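Local atomic coordinates of trehalose-6-phosphate phosphatase (PDB entry 5DX9), a protein that belongs to the trehalose-phosphatase family of the HAD clan and carries a magnesium ion next to its sugar-binding pocket. Residues N19-F25 against D57-Y63; W112-V116 against L166-I172; L206-D212 against G269-V275. All blocks are in the same frame, centred on the assembly; numbering follows the deposited sequence.

Interaction 1. Residues N19-F25 against D57-Y63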
loop_
_atom_site.group_PDB
_atom_site.type_symbol
_atom_site.label_atom_id
_atom_site.label_comp_id
_atom_site.label_asym_id
_atom_site.label_seq_id
_atom_site.Cartn_x
_atom_site.Cartn_y
_atom_site.Cartn_z
ATOM N N ASN A 19 -0.389 13.166 -19.035
ATOM C CA ASN A 19 0.809 13.989 -18.907
ATOM C C ASN A 19 1.671 13.554 -17.726
ATOM O O ASN A 19 2.883 13.395 -17.859
ATOM C CB ASN A 19 0.428 15.463 -18.760
ATOM C CG ASN A 19 -0.255 16.012 -20.000
ATOM O OD1 ASN A 19 0.130 15.692 -21.128
ATOM N ND2 ASN A 19 -1.277 16.839 -19.797
ATOM N N LYS A 20 1.037 13.367 -16.571
ATOM C CA LYS A 20 1.738 12.875 -15.389
ATOM C C LYS A 20 0.956 11.747 -14.725
ATOM O O LYS A 20 -0.214 11.905 -14.381
ATOM C CB LYS A 20 1.986 14.006 -14.392
ATOM C CG LYS A 20 3.098 13.700 -13.405
ATOM C CD LYS A 20 4.103 14.836 -13.348
ATOM C CE LYS A 20 5.441 14.367 -12.807
ATOM N NZ LYS A 20 6.106 13.423 -13.753
ATOM N N ARG A 21 1.615 10.609 -14.535
ATOM C CA ARG A 21 0.938 9.406 -14.068
ATOM C C ARG A 21 1.431 8.938 -12.697
ATOM O O ARG A 21 2.626 8.727 -12.488
ATOM C CB ARG A 21 1.108 8.290 -15.100
ATOM C CG ARG A 21 0.607 8.678 -16.488
ATOM C CD ARG A 21 0.709 7.526 -17.468
ATOM N NE ARG A 21 2.092 7.258 -17.842
ATOM C CZ ARG A 21 2.605 7.511 -19.042
ATOM N NH1 ARG A 21 1.843 8.028 -19.997
ATOM N NH2 ARG A 21 3.880 7.237 -19.288
ATOM N N LEU A 22 0.494 8.786 -11.766
ATOM C CA LEU A 22 0.790 8.242 -10.445
ATOM C C LEU A 22 0.511 6.742 -10.437
ATOM O O LEU A 22 -0.637 6.316 -10.567
ATOM C CB LEU A 22 -0.038 8.955 -9.373
ATOM C CG LEU A 22 0.365 8.757 -7.909
ATOM C CD1 LEU A 22 1.824 9.133 -7.694
ATOM C CD2 LEU A 22 -0.537 9.574 -6.995
ATOM N N LEU A 23 1.564 5.943 -10.300
ATOM C CA LEU A 23 1.427 4.493 -10.363
ATOM C C LEU A 23 1.782 3.846 -9.026
ATOM O O LEU A 23 2.942 3.844 -8.611
ATOM C CB LEU A 23 2.302 3.919 -11.480
ATOM C CG LEU A 23 2.084 4.503 -12.879
ATOM C CD1 LEU A 23 2.983 3.809 -13.907
ATOM C CD2 LEU A 23 0.615 4.413 -13.276
ATOM N N LEU A 24 0.776 3.283 -8.366
ATOM C CA LEU A 24 0.943 2.772 -7.010
ATOM C C LEU A 24 0.703 1.270 -6.934
ATOM O O LEU A 24 -0.388 0.790 -7.239
ATOM C CB LEU A 24 -0.000 3.509 -6.063
ATOM C CG LEU A 24 0.106 5.033 -6.167
ATOM C CD1 LEU A 24 -0.984 5.720 -5.356
ATOM C CD2 LEU A 24 1.491 5.505 -5.739
ATOM N N PHE A 25 1.732 0.534 -6.523
ATOM C CA PHE A 25 1.658 -0.922 -6.446
ATOM C C PHE A 25 1.894 -1.464 -5.043
ATOM O O PHE A 25 2.934 -1.201 -4.433
ATOM C CB PHE A 25 2.680 -1.564 -7.384
ATOM C CG PHE A 25 2.485 -1.221 -8.831
ATOM C CD1 PHE A 25 1.701 -2.021 -9.647
ATOM C CD2 PHE A 25 3.099 -0.107 -9.380
ATOM C CE1 PHE A 25 1.528 -1.715 -10.978
ATOM C CE2 PHE A 25 2.930 0.205 -10.711
ATOM C CZ PHE A 25 2.144 -0.597 -11.512
ATOM N N ASP A 57 10.284 6.114 -17.318
ATOM C CA ASP A 57 9.480 7.204 -17.862
ATOM C C ASP A 57 9.381 8.354 -16.865
ATOM O O ASP A 57 8.886 8.181 -15.752
ATOM C CB ASP A 57 8.082 6.706 -18.239
ATOM C CG ASP A 57 7.262 7.747 -18.986
ATOM O OD1 ASP A 57 7.648 8.937 -19.007
ATOM O OD2 ASP A 57 6.213 7.374 -19.551
ATOM N N PRO A 58 9.856 9.541 -17.268
ATOM C CA PRO A 58 9.765 10.756 -16.451
ATOM C C PRO A 58 8.320 11.185 -16.205
ATOM O O PRO A 58 8.054 11.950 -15.281
ATOM C CB PRO A 58 10.508 11.801 -17.292
ATOM C CG PRO A 58 11.396 11.005 -18.195
ATOM C CD PRO A 58 10.626 9.761 -18.503
ATOM N N LYS A 59 7.402 10.696 -17.033
ATOM C CA LYS A 59 5.987 11.020 -16.892
ATOM C C LYS A 59 5.375 10.299 -15.691
ATOM O O LYS A 59 4.327 10.697 -15.179
ATOM C CB LYS A 59 5.229 10.657 -18.173
ATOM C CG LYS A 59 5.419 11.654 -19.309
ATOM C CD LYS A 59 4.966 11.085 -20.648
ATOM C CE LYS A 59 6.154 10.616 -21.484
ATOM N NZ LYS A 59 5.739 10.119 -22.831
ATOM N N ASN A 60 6.048 9.245 -15.240
ATOM C CA ASN A 60 5.540 8.415 -14.153
ATOM C C ASN A 60 6.123 8.750 -12.783
ATOM O O ASN A 60 7.310 9.052 -12.651
ATOM C CB ASN A 60 5.806 6.940 -14.457
ATOM C CG ASN A 60 4.963 6.421 -15.602
ATOM O OD1 ASN A 60 3.882 6.940 -15.873
ATOM N ND2 ASN A 60 5.452 5.389 -16.277
ATOM N N VAL A 61 5.269 8.702 -11.766
ATOM C CA VAL A 61 5.721 8.690 -10.377
ATOM C C VAL A 61 5.329 7.353 -9.767
ATOM O O VAL A 61 4.152 7.103 -9.509
ATOM C CB VAL A 61 5.122 9.836 -9.556
ATOM C CG1 VAL A 61 5.321 9.579 -8.068
ATOM C CG2 VAL A 61 5.749 11.156 -9.968
ATOM N N VAL A 62 6.318 6.495 -9.550
ATOM C CA VAL A 62 6.059 5.110 -9.181
ATOM C C VAL A 62 6.441 4.811 -7.733
ATOM O O VAL A 62 7.551 5.111 -7.293
ATOM C CB VAL A 62 6.818 4.148 -10.106
ATOM C CG1 VAL A 62 6.316 2.726 -9.922
ATOM C CG2 VAL A 62 6.668 4.591 -11.556
ATOM N N TYR A 63 5.508 4.211 -7.002
ATOM C CA TYR A 63 5.719 3.863 -5.605
ATOM C C TYR A 63 5.280 2.437 -5.325
ATOM O O TYR A 63 4.337 1.935 -5.939
ATOM C CB TYR A 63 4.947 4.809 -4.682
ATOM C CG TYR A 63 5.688 6.057 -4.260
ATOM C CD1 TYR A 63 6.213 6.175 -2.980
ATOM C CD2 TYR A 63 5.848 7.124 -5.134
ATOM C CE1 TYR A 63 6.882 7.316 -2.584
ATOM C CE2 TYR A 63 6.517 8.269 -4.747
ATOM C CZ TYR A 63 7.032 8.362 -3.471
ATOM O OH TYR A 63 7.699 9.501 -3.077
#
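Five backbone hydrogen bonds zip strand 21-25 to strand 60-63 in parallel register, R21 beside N60 and L24 beside Y63. They run R21 N to K59 O (2.8 Å), V61 N to R21 O (2.7 Å), L23 N to V61 O (2.9 Å), Y63 N to L23 O (3.1 Å) and F25 N to Y63 O (3.0 Å); the axes lie 4.7 Å apart at 16°. With helix 45-56 between them the strands form a beta-alpha-beta unit of the Rossmann-like HAD core, in which 21-25 is a central strand whose other edge pairs with 206-211. Apolar side chains pack on both faces: L22 CD1 meets V61 CG1 (3.5 Å) and L24 CD2 meets Y63 CB (3.7 Å) beneath helix 190-200, while L23 and F25 flank V62 on the face covered by helix 45-56. Polar side chains gather at the start of the pair. R21 NE donates to N60 OD1 (2.7 Å), and R21 forms a salt bridge with D57, although the modelled NH2-OD2 separation is too short to be reliable. D57 opens a type I turn to N60, and its OD1 accepts from K59 N (2.7 Å) in an Asx turn.

Interaction 2. Residues W112-V116 against L166-I172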
loop_
_atom_site.group_PDB
_atom_site.type_symbol
_atom_site.label_atom_id
_atom_site.label_comp_id
_atom_site.label_asym_id
_atom_site.label_seq_id
_atom_site.Cartn_x
_atom_site.Cartn_y
_atom_site.Cartn_z
ATOM N N TRP A 112 3.961 0.424 22.775
ATOM C CA TRP A 112 3.143 -0.781 22.679
ATOM C C TRP A 112 3.895 -1.974 22.085
ATOM O O TRP A 112 3.434 -3.112 22.176
ATOM C CB TRP A 112 1.890 -0.498 21.839
ATOM C CG TRP A 112 2.189 0.016 20.446
ATOM C CD1 TRP A 112 2.175 1.319 20.028
ATOM C CD2 TRP A 112 2.545 -0.766 19.295
ATOM N NE1 TRP A 112 2.501 1.395 18.694
ATOM C CE2 TRP A 112 2.731 0.130 18.220
ATOM C CE3 TRP A 112 2.725 -2.136 19.069
ATOM C CZ2 TRP A 112 3.090 -0.298 16.941
ATOM C CZ3 TRP A 112 3.083 -2.560 17.797
ATOM C CH2 TRP A 112 3.258 -1.641 16.749
HETATM N N MSE A 113 5.047 -1.720 21.473
HETATM C CA MSE A 113 5.749 -2.764 20.732
HETATM C C MSE A 113 6.196 -3.932 21.608
HETATM O O MSE A 113 6.035 -5.094 21.223
HETATM C CB MSE A 113 6.953 -2.176 20.002
HETATM C CG MSE A 113 6.570 -1.117 18.984
HETATM SE SE MSE A 113 7.726 -1.113 17.414
HETATM C CE MSE A 113 7.226 -2.841 16.675
ATOM N N SER A 114 6.754 -3.627 22.777
ATOM C CA SER A 114 7.195 -4.669 23.702
ATOM C C SER A 114 6.032 -5.561 24.099
ATOM O O SER A 114 6.148 -6.786 24.108
ATOM C CB SER A 114 7.827 -4.056 24.952
ATOM O OG SER A 114 8.943 -3.253 24.614
ATOM N N GLU A 115 4.909 -4.930 24.426
ATOM C CA GLU A 115 3.715 -5.645 24.859
ATOM C C GLU A 115 3.228 -6.599 23.776
ATOM O O GLU A 115 2.870 -7.743 24.060
ATOM C CB GLU A 115 2.607 -4.654 25.229
ATOM C CG GLU A 115 3.005 -3.654 26.307
ATOM C CD GLU A 115 1.968 -2.562 26.515
ATOM O OE1 GLU A 115 1.368 -2.103 25.519
ATOM O OE2 GLU A 115 1.755 -2.160 27.677
ATOM N N VAL A 116 3.221 -6.124 22.535
ATOM C CA VAL A 116 2.778 -6.939 21.412
ATOM C C VAL A 116 3.767 -8.055 21.113
ATOM O O VAL A 116 3.365 -9.186 20.836
ATOM C CB VAL A 116 2.570 -6.089 20.145
ATOM C CG1 VAL A 116 2.537 -6.975 18.903
ATOM C CG2 VAL A 116 1.290 -5.275 20.268
ATOM N N LEU A 166 -5.589 -5.020 24.902
ATOM C CA LEU A 166 -4.496 -4.143 24.494
ATOM C C LEU A 166 -4.934 -2.992 23.586
ATOM O O LEU A 166 -4.577 -1.839 23.828
ATOM C CB LEU A 166 -3.403 -4.957 23.803
ATOM C CG LEU A 166 -2.100 -4.199 23.554
ATOM C CD1 LEU A 166 -1.729 -3.393 24.788
ATOM C CD2 LEU A 166 -0.978 -5.157 23.180
ATOM N N ALA A 167 -5.697 -3.312 22.543
ATOM C CA ALA A 167 -6.124 -2.315 21.562
ATOM C C ALA A 167 -6.813 -1.102 22.198
ATOM O O ALA A 167 -6.436 0.034 21.922
ATOM C CB ALA A 167 -7.046 -2.958 20.529
ATOM N N PRO A 168 -7.819 -1.346 23.056
ATOM C CA PRO A 168 -8.610 -0.267 23.661
ATOM C C PRO A 168 -7.806 0.734 24.493
ATOM O O PRO A 168 -8.360 1.761 24.877
ATOM C CB PRO A 168 -9.597 -1.024 24.557
ATOM C CG PRO A 168 -9.720 -2.361 23.930
ATOM C CD PRO A 168 -8.345 -2.673 23.425
ATOM N N ARG A 169 -6.537 0.450 24.770
ATOM C CA ARG A 169 -5.744 1.359 25.593
ATOM C C ARG A 169 -4.406 1.726 24.963
ATOM O O ARG A 169 -3.553 2.328 25.614
ATOM C CB ARG A 169 -5.519 0.757 26.984
ATOM C CG ARG A 169 -4.967 -0.663 26.997
ATOM C CD ARG A 169 -4.976 -1.222 28.418
ATOM N NE ARG A 169 -4.587 -2.629 28.473
ATOM C CZ ARG A 169 -3.347 -3.058 28.685
ATOM N NH1 ARG A 169 -2.361 -2.187 28.862
ATOM N NH2 ARG A 169 -3.089 -4.360 28.720
ATOM N N ARG A 170 -4.228 1.373 23.697
ATOM C CA ARG A 170 -2.998 1.701 22.989
ATOM C C ARG A 170 -3.307 2.253 21.602
ATOM O O ARG A 170 -4.273 1.833 20.968
ATOM C CB ARG A 170 -2.094 0.470 22.885
ATOM C CG ARG A 170 -1.679 -0.123 24.227
ATOM C CD ARG A 170 -0.817 0.844 25.031
ATOM N NE ARG A 170 -0.237 0.210 26.214
ATOM C CZ ARG A 170 -0.754 0.283 27.440
ATOM N NH1 ARG A 170 -1.868 0.971 27.658
ATOM N NH2 ARG A 170 -0.155 -0.329 28.452
ATOM N N PRO A 171 -2.490 3.208 21.132
ATOM C CA PRO A 171 -2.647 3.806 19.803
ATOM C C PRO A 171 -2.214 2.847 18.702
ATOM O O PRO A 171 -1.293 3.149 17.942
ATOM C CB PRO A 171 -1.729 5.026 19.860
ATOM C CG PRO A 171 -0.664 4.627 20.815
ATOM C CD PRO A 171 -1.352 3.793 21.864
ATOM N N ILE A 172 -2.884 1.704 18.620
ATOM C CA ILE A 172 -2.536 0.677 17.648
ATOM C C ILE A 172 -3.739 0.261 16.816
ATOM O O ILE A 172 -4.884 0.489 17.205
ATOM C CB ILE A 172 -1.976 -0.587 18.329
ATOM C CG1 ILE A 172 -3.083 -1.287 19.122
ATOM C CG2 ILE A 172 -0.789 -0.245 19.219
ATOM C CD1 ILE A 172 -2.625 -2.518 19.882
#
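The N-terminal part of helix 112-125 packs against the connection that leaves helix 148-166 and enters strand 172-177, an edge strand of the four-stranded antiparallel sheet. These elements belong to the smaller alpha/beta unit inserted between strands of the HAD core, consistent with a cap domain, and the contact joins its helical layer to its sheet. W112 points its CA-to-CB bond toward the connection. The methyl I172 CG2 sits over the face of the five-membered ring, 3.3 Å from its centroid and 14° off the ring normal, a close CH-pi contact, and reaches W112 CG at 3.2 Å. P171 CG lies 4.4 Å from W112 CD1 at the indole, and R170 CB packs 4.2 Å from W112 CB. P171 is the centre of an inverse gamma turn, which bends the chain just ahead of I172. V183 and P185, from strand 180-185, also touch W112. About one turn further along the helix, the CA-to-CB bond of E115 likewise points toward the connection, and E115 and R170 form a bidentate salt bridge: R170 NE donates to E115 OE1 at 2.9 Å and R170 NH2 to E115 OE2 at 2.8 Å, while R170 NH1 turns back to R169 O at 3.0 Å. E115 OE1 also lies 3.4 Å from L166 CD1. V116, whose N closes the helical turn on W112 O (3.0 Å), has its side chain touched by V183 and I139 of the sheet, and sets V116 CG2 against L166 CD2 at 3.7 Å.

Interaction 3. Residues L206-D212 against G269-V275. With MG (magnesium ion), chain C.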
loop_
_atom_site.group_PDB
_atom_site.type_symbol
_atom_site.label_atom_id
_atom_site.label_comp_id
_atom_site.label_asym_id
_atom_site.label_seq_id
_atom_site.Cartn_x
_atom_site.Cartn_y
_atom_site.Cartn_z
ATOM N N LEU A 206 -3.673 10.714 -14.248
ATOM C CA LEU A 206 -3.983 9.289 -14.283
ATOM C C LEU A 206 -3.418 8.620 -13.042
ATOM O O LEU A 206 -2.215 8.685 -12.789
ATOM C CB LEU A 206 -3.417 8.623 -15.537
ATOM C CG LEU A 206 -3.742 7.136 -15.688
ATOM C CD1 LEU A 206 -5.196 6.942 -16.086
ATOM C CD2 LEU A 206 -2.820 6.467 -16.690
ATOM N N ILE A 207 -4.286 7.983 -12.265
ATOM C CA ILE A 207 -3.840 7.254 -11.087
ATOM C C ILE A 207 -4.157 5.770 -11.202
ATOM O O ILE A 207 -5.302 5.385 -11.443
ATOM C CB ILE A 207 -4.479 7.801 -9.795
ATOM C CG1 ILE A 207 -4.025 9.239 -9.539
ATOM C CG2 ILE A 207 -4.108 6.925 -8.608
ATOM C CD1 ILE A 207 -4.589 9.834 -8.267
ATOM N N PHE A 208 -3.132 4.942 -11.043
ATOM C CA PHE A 208 -3.333 3.508 -10.921
ATOM C C PHE A 208 -2.896 3.055 -9.534
ATOM O O PHE A 208 -1.836 3.450 -9.050
ATOM C CB PHE A 208 -2.567 2.739 -11.996
ATOM C CG PHE A 208 -2.753 1.253 -11.912
ATOM C CD1 PHE A 208 -3.825 0.639 -12.539
ATOM C CD2 PHE A 208 -1.873 0.469 -11.183
ATOM C CE1 PHE A 208 -4.005 -0.727 -12.457
ATOM C CE2 PHE A 208 -2.048 -0.898 -11.095
ATOM C CZ PHE A 208 -3.119 -1.497 -11.732
ATOM N N CYS A 209 -3.727 2.234 -8.898
ATOM C CA CYS A 209 -3.438 1.712 -7.567
ATOM C C CYS A 209 -3.960 0.289 -7.451
ATOM O O CYS A 209 -5.133 0.033 -7.713
ATOM C CB CYS A 209 -4.063 2.600 -6.485
ATOM S SG CYS A 209 -3.747 2.084 -4.763
ATOM N N ALA A 210 -3.087 -0.635 -7.064
ATOM C CA ALA A 210 -3.470 -2.035 -6.928
ATOM C C ALA A 210 -3.075 -2.608 -5.567
ATOM O O ALA A 210 -2.041 -2.245 -5.002
ATOM C CB ALA A 210 -2.853 -2.854 -8.041
ATOM N N GLY A 211 -3.910 -3.512 -5.054
ATOM C CA GLY A 211 -3.683 -4.151 -3.768
ATOM C C GLY A 211 -4.600 -5.347 -3.586
ATOM O O GLY A 211 -5.680 -5.403 -4.171
ATOM N N ASP A 212 -4.183 -6.302 -2.763
ATOM C CA ASP A 212 -4.918 -7.556 -2.634
ATOM C C ASP A 212 -5.555 -7.760 -1.261
ATOM O O ASP A 212 -6.411 -8.627 -1.097
ATOM C CB ASP A 212 -3.989 -8.728 -2.927
ATOM C CG ASP A 212 -2.938 -8.904 -1.855
ATOM O OD1 ASP A 212 -2.316 -7.892 -1.459
ATOM O OD2 ASP A 212 -2.751 -10.049 -1.390
ATOM N N GLY A 269 -10.132 9.253 -14.319
ATOM C CA GLY A 269 -8.707 9.010 -14.440
ATOM C C GLY A 269 -8.126 8.093 -13.373
ATOM O O GLY A 269 -6.940 7.762 -13.416
ATOM N N VAL A 270 -8.954 7.678 -12.417
ATOM C CA VAL A 270 -8.483 6.834 -11.317
ATOM C C VAL A 270 -8.822 5.369 -11.570
ATOM O O VAL A 270 -9.992 5.005 -11.713
ATOM C CB VAL A 270 -9.089 7.262 -9.959
ATOM C CG1 VAL A 270 -8.615 6.332 -8.840
ATOM C CG2 VAL A 270 -8.738 8.706 -9.644
ATOM N N PHE A 271 -7.791 4.535 -11.629
ATOM C CA PHE A 271 -7.983 3.106 -11.834
ATOM C C PHE A 271 -7.596 2.308 -10.589
ATOM O O PHE A 271 -6.508 1.733 -10.514
ATOM C CB PHE A 271 -7.184 2.635 -13.047
ATOM C CG PHE A 271 -7.706 3.167 -14.354
ATOM C CD1 PHE A 271 -8.509 2.380 -15.164
ATOM C CD2 PHE A 271 -7.412 4.457 -14.760
ATOM C CE1 PHE A 271 -8.997 2.867 -16.364
ATOM C CE2 PHE A 271 -7.901 4.951 -15.960
ATOM C CZ PHE A 271 -8.695 4.154 -16.761
ATOM N N ALA A 272 -8.500 2.279 -9.613
ATOM C CA ALA A 272 -8.273 1.534 -8.380
ATOM C C ALA A 272 -8.604 0.065 -8.588
ATOM O O ALA A 272 -9.753 -0.294 -8.854
ATOM C CB ALA A 272 -9.098 2.117 -7.244
ATOM N N THR A 273 -7.590 -0.781 -8.457
ATOM C CA THR A 273 -7.724 -2.189 -8.790
ATOM C C THR A 273 -7.379 -3.094 -7.611
ATOM O O THR A 273 -6.263 -3.063 -7.089
ATOM C CB THR A 273 -6.828 -2.556 -9.992
ATOM O OG1 THR A 273 -7.106 -1.669 -11.084
ATOM C CG2 THR A 273 -7.083 -3.981 -10.433
ATOM N N THR A 274 -8.346 -3.898 -7.189
ATOM C CA THR A 274 -8.081 -4.914 -6.186
ATOM C C THR A 274 -7.667 -6.205 -6.872
ATOM O O THR A 274 -8.046 -6.454 -8.015
ATOM C CB THR A 274 -9.306 -5.183 -5.290
ATOM O OG1 THR A 274 -8.914 -6.009 -4.183
ATOM C CG2 THR A 274 -10.416 -5.882 -6.077
ATOM N N VAL A 275 -6.874 -7.017 -6.179
ATOM C CA VAL A 275 -6.560 -8.354 -6.665
ATOM C C VAL A 275 -7.445 -9.367 -5.944
ATOM O O VAL A 275 -7.426 -9.468 -4.715
ATOM C CB VAL A 275 -5.077 -8.716 -6.463
ATOM C CG1 VAL A 275 -4.789 -10.087 -7.053
ATOM C CG2 VAL A 275 -4.182 -7.667 -7.102
HETATM MG MG MG C . -0.491 -7.275 -0.304
HETATM O O HOH W 1 -1.150 -9.091 0.508
HETATM O O HOH W 2 -1.459 -5.813 0.762
#
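The magnesium site lies at the C-terminal end of this strand pair. D212, the first residue beyond strand 206-211, binds the ion through OD1 at 2.2 Å, and waters 1 and 2 coordinate the ion at 2.1 and 2.0 Å. N26 and D28 supply further ligands from the loop after strand 21-25, and D212 OD2 forms a salt bridge with K178. The side chain of D212 is about 4 Å from the bound 6-O-phosphono-alpha-D-glucopyranose. Behind the site, strands 206-211 and 270-275 run parallel, their axes 4.7 Å apart at closest approach, with 3° between their directions. Six backbone hydrogen bonds join them: I207 N to G269 O (2.9 Å), F271 N to I207 O (2.6 Å), C209 N to F271 O (3.3 Å), T273 N to C209 O (2.7 Å), G211 N to T273 O (3.1 Å) and V275 N to G211 O (2.8 Å). This is the Rossmann-like core of the HAD fold, with metal-binding residues placed in the loops where parallel strands end. On one face, F208, A210, F271 and T273 lie together: F208 CD1 approaches F271 CB at 3.9 Å, and L206 CD1 touches F271 CE2 at 3.4 Å. F11 of helix 8-17 meets both phenylalanine rings. The other face carries I207, C209, V270, A272 and T274; helix 217-225 packs there on I207, C209 and T274. Next to the metal ligand, D212 CB rests against V275 CB at 3.7 Å. K280 NZ hydrogen-bonds to T274 OG1 and, separately, to V275 O.

From the N terminus, interaction 1 is the first to close, returning the chain through helix 45-56 to the edge of strand 21-25. Interaction 2 follows, closing a loop of 49 residues between helix 112-125 and the entry to strand 172-177, and interaction 3 closes the last, of 56 residues. The three lie in series, none nested or crossed. Interactions 1 and 3 are neighbours in the large sheet, their centres about 12 Å apart: strand 206-211 pairs with strand 21-25, L24 N lying 2.7 Å from F208 O, so four parallel strands run side by side. Interaction 2 stands apart beside the second sheet, its centre about 36 Å from that of interaction 1 and about 32 Å from that of interaction 3.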